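Local coordinates for viral protein F93 (Sulfolobus turreted icosahedral virus, PDB 2CO5) that probably binds DNA through its winged-helix fold, and so may act as a transcriptional regulator of this archaeal virus, at residues Leu18-Lys28 and Glu62-Leu73. Numbering follows the deposited sequence.
Sequences LVINGSRLEKK and EEEAPDGKVLFL
The carbonyl oxygen of Lys69 is gripped twice: Lys27 N donates to Lys69 O at 2.9 Å, and a water that also accepts from Lys28 N donates to the same oxygen. This is the far end of the antiparallel pairing that joins the short first strand of the winged-helix fold, 24-26, to the second strand of the wing hairpin, 70-73; their axes run 159° apart. Leu25 and Leu71 form the hydrogen-bonded pair, with Leu71 N reaching Leu25 O at 2.7 Å and Leu25 N returning to Leu71 O at 3.0 Å. Leu73 N donates to Ser23 O at 2.9 Å. Before the strand, a Schellman motif (Ser23 N to Leu18 O, Gly22 N to Val19 O) ends helix 9-20, with Gly22, at positive phi, as its C-prime residue.

The pairs Arg24-Phe72 and Glu26-Val70 put their side chains on one face of the sheet. Arg24 turns CG away from its own N (chi1 -175°) and runs extended beside Phe72. Its CG lies 3.5 Å from Phe72 CE2. Guanidinium and ring planes stand 88° apart. Val70 CG1 lies over the centre of one face of the Arg24 guanidinium, 3.9 Å above its plane; Arg61 makes a cation-pi contact with Phe72. On the other face Leu25 and Leu71 pack against Leu30 of helix 30-38.

At the helix end, Val19 CG2 is 3.4 Å from Leu73 CD2, closer than usual van der Waals contact. From extended Lys27, NZ reaches Glu62 OE2 on its syn side, a 3.1 Å salt bridge.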
loop_
_atom_site.group_PDB
_atom_site.type_symbol
_atom_site.label_atom_id
_atom_site.label_comp_id
_atom_site.label_asym_id
_atom_site.label_seq_id
_atom_site.Cartn_x
_atom_site.Cartn_y
_atom_site.Cartn_z
ATOM N N LEU B 18 16.266 -1.124 4.266
ATOM C CA LEU B 18 17.107 -0.517 5.306
ATOM C C LEU B 18 17.184 -1.379 6.572
ATOM O O LEU B 18 18.275 -1.692 7.038
ATOM C CB LEU B 18 16.611 0.892 5.652
ATOM C CG LEU B 18 17.307 2.023 4.892
ATOM C CD1 LEU B 18 18.692 2.250 5.475
ATOM C CD2 LEU B 18 17.383 1.719 3.399
ATOM N N VAL B 19 16.030 -1.762 7.111
ATOM C CA VAL B 19 15.962 -2.635 8.296
ATOM C C VAL B 19 16.681 -3.970 8.064
ATOM O O VAL B 19 17.414 -4.449 8.929
ATOM C CB VAL B 19 14.496 -2.910 8.706
ATOM C CG1 VAL B 19 14.412 -4.025 9.749
ATOM C CG2 VAL B 19 13.850 -1.641 9.221
ATOM N N ILE B 20 16.456 -4.558 6.893
ATOM C CA ILE B 20 17.155 -5.771 6.451
ATOM C C ILE B 20 18.681 -5.630 6.514
ATOM O O ILE B 20 19.382 -6.572 6.877
ATOM C CB ILE B 20 16.743 -6.138 4.996
ATOM C CG1 ILE B 20 15.476 -6.998 4.994
ATOM C CG2 ILE B 20 17.849 -6.876 4.283
ATOM C CD1 ILE B 20 14.891 -7.238 3.593
ATOM N N ASN B 21 19.180 -4.450 6.147
ATOM C CA ASN B 21 20.614 -4.171 6.121
ATOM C C ASN B 21 21.089 -3.458 7.388
ATOM O O ASN B 21 22.063 -2.709 7.358
ATOM C CB ASN B 21 20.957 -3.348 4.873
ATOM C CG ASN B 21 20.874 -4.166 3.594
ATOM O OD1 ASN B 21 21.786 -4.927 3.275
ATOM N ND2 ASN B 21 19.774 -4.016 2.859
ATOM N N GLY B 22 20.403 -3.705 8.503
ATOM C CA GLY B 22 20.783 -3.143 9.795
ATOM C C GLY B 22 20.695 -1.630 9.887
ATOM O O GLY B 22 21.551 -1.005 10.513
ATOM N N SER B 23 19.668 -1.053 9.258
ATOM C CA SER B 23 19.400 0.395 9.294
ATOM C C SER B 23 20.508 1.264 8.669
ATOM O O SER B 23 20.572 2.468 8.925
ATOM C CB SER B 23 19.096 0.866 10.731
ATOM O OG SER B 23 17.837 0.384 11.173
ATOM N N ARG B 24 21.354 0.661 7.836
ATOM C CA ARG B 24 22.450 1.384 7.189
ATOM C C ARG B 24 22.764 0.767 5.832
ATOM O O ARG B 24 23.061 -0.420 5.737
ATOM C CB ARG B 24 23.700 1.363 8.073
ATOM C CG ARG B 24 24.876 2.192 7.547
ATOM C CD ARG B 24 26.143 1.833 8.306
ATOM N NE ARG B 24 27.290 2.683 7.975
ATOM C CZ ARG B 24 28.023 2.591 6.862
ATOM N NH1 ARG B 24 27.727 1.694 5.916
ATOM N NH2 ARG B 24 29.056 3.417 6.683
ATOM N N LEU B 25 22.697 1.581 4.785
ATOM C CA LEU B 25 22.968 1.111 3.435
ATOM C C LEU B 25 23.459 2.257 2.564
ATOM O O LEU B 25 22.946 3.375 2.648
ATOM C CB LEU B 25 21.703 0.495 2.835
ATOM C CG LEU B 25 21.820 -0.156 1.452
ATOM C CD1 LEU B 25 22.645 -1.442 1.506
ATOM C CD2 LEU B 25 20.432 -0.418 0.879
ATOM N N GLU B 26 24.460 1.974 1.737
ATOM C CA GLU B 26 24.942 2.945 0.768
ATOM C C GLU B 26 23.825 3.193 -0.225
ATOM O O GLU B 26 23.158 2.256 -0.651
ATOM C CB GLU B 26 26.191 2.439 0.041
ATOM C CG GLU B 26 27.445 2.425 0.905
ATOM C CD GLU B 26 28.631 1.750 0.230
ATOM O OE1 GLU B 26 28.535 1.406 -0.967
ATOM O OE2 GLU B 26 29.667 1.563 0.906
ATOM N N LYS B 27 23.626 4.461 -0.565
ATOM C CA LYS B 27 22.559 4.888 -1.469
ATOM C C LYS B 27 22.633 4.200 -2.836
ATOM O O LYS B 27 21.607 3.827 -3.399
ATOM C CB LYS B 27 22.623 6.409 -1.640
ATOM C CG LYS B 27 21.426 7.066 -2.316
ATOM C CD LYS B 27 21.738 8.549 -2.543
ATOM C CE LYS B 27 20.572 9.313 -3.136
ATOM N NZ LYS B 27 20.800 10.790 -3.058
ATOM N N LYS B 28 23.845 4.015 -3.350
ATOM C CA LYS B 28 24.045 3.432 -4.685
ATOM C C LYS B 28 23.631 1.959 -4.801
ATOM O O LYS B 28 23.577 1.412 -5.905
ATOM C CB LYS B 28 25.503 3.599 -5.136
ATOM C CG LYS B 28 26.550 2.860 -4.293
ATOM C CD LYS B 28 27.958 3.279 -4.692
ATOM C CE LYS B 28 29.025 2.573 -3.871
ATOM N NZ LYS B 28 30.395 2.764 -4.446
ATOM N N GLU B 62 21.058 10.931 5.686
ATOM C CA GLU B 62 22.088 10.749 4.674
ATOM C C GLU B 62 23.393 11.375 5.149
ATOM O O GLU B 62 23.420 12.544 5.523
ATOM C CB GLU B 62 21.642 11.397 3.370
ATOM C CG GLU B 62 22.379 10.918 2.133
ATOM C CD GLU B 62 21.857 11.584 0.869
ATOM O OE1 GLU B 62 22.063 12.808 0.710
ATOM O OE2 GLU B 62 21.237 10.885 0.036
ATOM N N GLU B 63 24.465 10.588 5.159
ATOM C CA GLU B 63 25.802 11.116 5.420
ATOM C C GLU B 63 26.669 10.962 4.183
ATOM O O GLU B 63 26.697 9.901 3.552
ATOM C CB GLU B 63 26.471 10.416 6.609
ATOM C CG GLU B 63 25.977 10.883 7.974
ATOM C CD GLU B 63 26.913 10.496 9.112
ATOM O OE1 GLU B 63 28.133 10.759 9.009
ATOM O OE2 GLU B 63 26.429 9.939 10.118
ATOM N N GLU B 64 27.378 12.032 3.848
ATOM C CA GLU B 64 28.310 12.026 2.739
ATOM C C GLU B 64 29.561 11.245 3.136
ATOM O O GLU B 64 30.216 11.584 4.126
ATOM C CB GLU B 64 28.681 13.465 2.365
ATOM C CG GLU B 64 29.437 13.595 1.055
ATOM C CD GLU B 64 28.597 13.168 -0.130
ATOM O OE1 GLU B 64 27.570 13.826 -0.390
ATOM O OE2 GLU B 64 28.962 12.173 -0.794
ATOM N N ALA B 65 29.880 10.198 2.376
ATOM C CA ALA B 65 31.111 9.429 2.587
ATOM C C ALA B 65 31.913 9.336 1.285
ATOM O O ALA B 65 31.339 9.467 0.202
ATOM C CB ALA B 65 30.789 8.046 3.113
ATOM N N PRO B 66 33.243 9.112 1.387
ATOM C CA PRO B 66 34.134 9.076 0.215
ATOM C C PRO B 66 33.706 8.107 -0.891
ATOM O O PRO B 66 33.754 8.466 -2.069
ATOM C CB PRO B 66 35.478 8.640 0.810
ATOM C CG PRO B 66 35.418 9.066 2.220
ATOM C CD PRO B 66 33.994 8.887 2.636
ATOM N N ASP B 67 33.302 6.897 -0.509
ATOM C CA ASP B 67 32.781 5.913 -1.469
ATOM C C ASP B 67 31.252 5.902 -1.427
ATOM O O ASP B 67 30.625 4.937 -0.982
ATOM C CB ASP B 67 33.379 4.509 -1.243
ATOM C CG ASP B 67 33.666 4.207 0.220
ATOM O OD1 ASP B 67 34.742 4.625 0.717
ATOM O OD2 ASP B 67 32.832 3.536 0.865
ATOM N N GLY B 68 30.666 7.006 -1.889
ATOM C CA GLY B 68 29.216 7.138 -2.013
ATOM C C GLY B 68 28.518 7.615 -0.752
ATOM O O GLY B 68 29.053 7.503 0.354
ATOM N N LYS B 69 27.306 8.139 -0.927
ATOM C CA LYS B 69 26.479 8.573 0.195
ATOM C C LYS B 69 25.938 7.345 0.933
ATOM O O LYS B 69 25.704 6.301 0.324
ATOM C CB LYS B 69 25.318 9.447 -0.292
ATOM C CG LYS B 69 25.740 10.638 -1.157
ATOM C CD LYS B 69 24.550 11.494 -1.555
ATOM C CE LYS B 69 24.916 12.476 -2.658
ATOM N NZ LYS B 69 23.768 13.344 -3.051
ATOM N N VAL B 70 25.772 7.469 2.247
ATOM C CA VAL B 70 25.231 6.390 3.067
ATOM C C VAL B 70 23.880 6.797 3.630
ATOM O O VAL B 70 23.730 7.893 4.178
ATOM C CB VAL B 70 26.158 6.022 4.244
ATOM C CG1 VAL B 70 25.493 4.958 5.118
ATOM C CG2 VAL B 70 27.513 5.538 3.737
ATOM N N LEU B 71 22.900 5.905 3.481
ATOM C CA LEU B 71 21.582 6.091 4.074
ATOM C C LEU B 71 21.538 5.430 5.450
ATOM O O LEU B 71 22.105 4.358 5.656
ATOM C CB LEU B 71 20.484 5.512 3.170
ATOM C CG LEU B 71 20.259 6.210 1.827
ATOM C CD1 LEU B 71 19.199 5.473 1.006
ATOM C CD2 LEU B 71 19.869 7.687 2.037
ATOM N N PHE B 72 20.872 6.101 6.385
ATOM C CA PHE B 72 20.630 5.582 7.720
ATOM C C PHE B 72 19.144 5.683 8.023
ATOM O O PHE B 72 18.503 6.676 7.669
ATOM C CB PHE B 72 21.388 6.394 8.760
ATOM C CG PHE B 72 22.883 6.302 8.640
ATOM C CD1 PHE B 72 23.580 7.175 7.815
ATOM C CD2 PHE B 72 23.593 5.357 9.364
ATOM C CE1 PHE B 72 24.956 7.098 7.697
ATOM C CE2 PHE B 72 24.979 5.279 9.261
ATOM C CZ PHE B 72 25.655 6.154 8.416
ATOM N N LEU B 73 18.612 4.657 8.686
ATOM C CA LEU B 73 17.257 4.687 9.211
ATOM C C LEU B 73 17.293 5.281 10.622
ATOM O O LEU B 73 17.976 4.775 11.490
ATOM C CB LEU B 73 16.673 3.265 9.236
ATOM C CG LEU B 73 15.166 3.118 9.452
ATOM C CD1 LEU B 73 14.394 3.751 8.314
ATOM C CD2 LEU B 73 14.795 1.655 9.588
HETATM O O HOH W 1 26.267 5.369 -2.019
#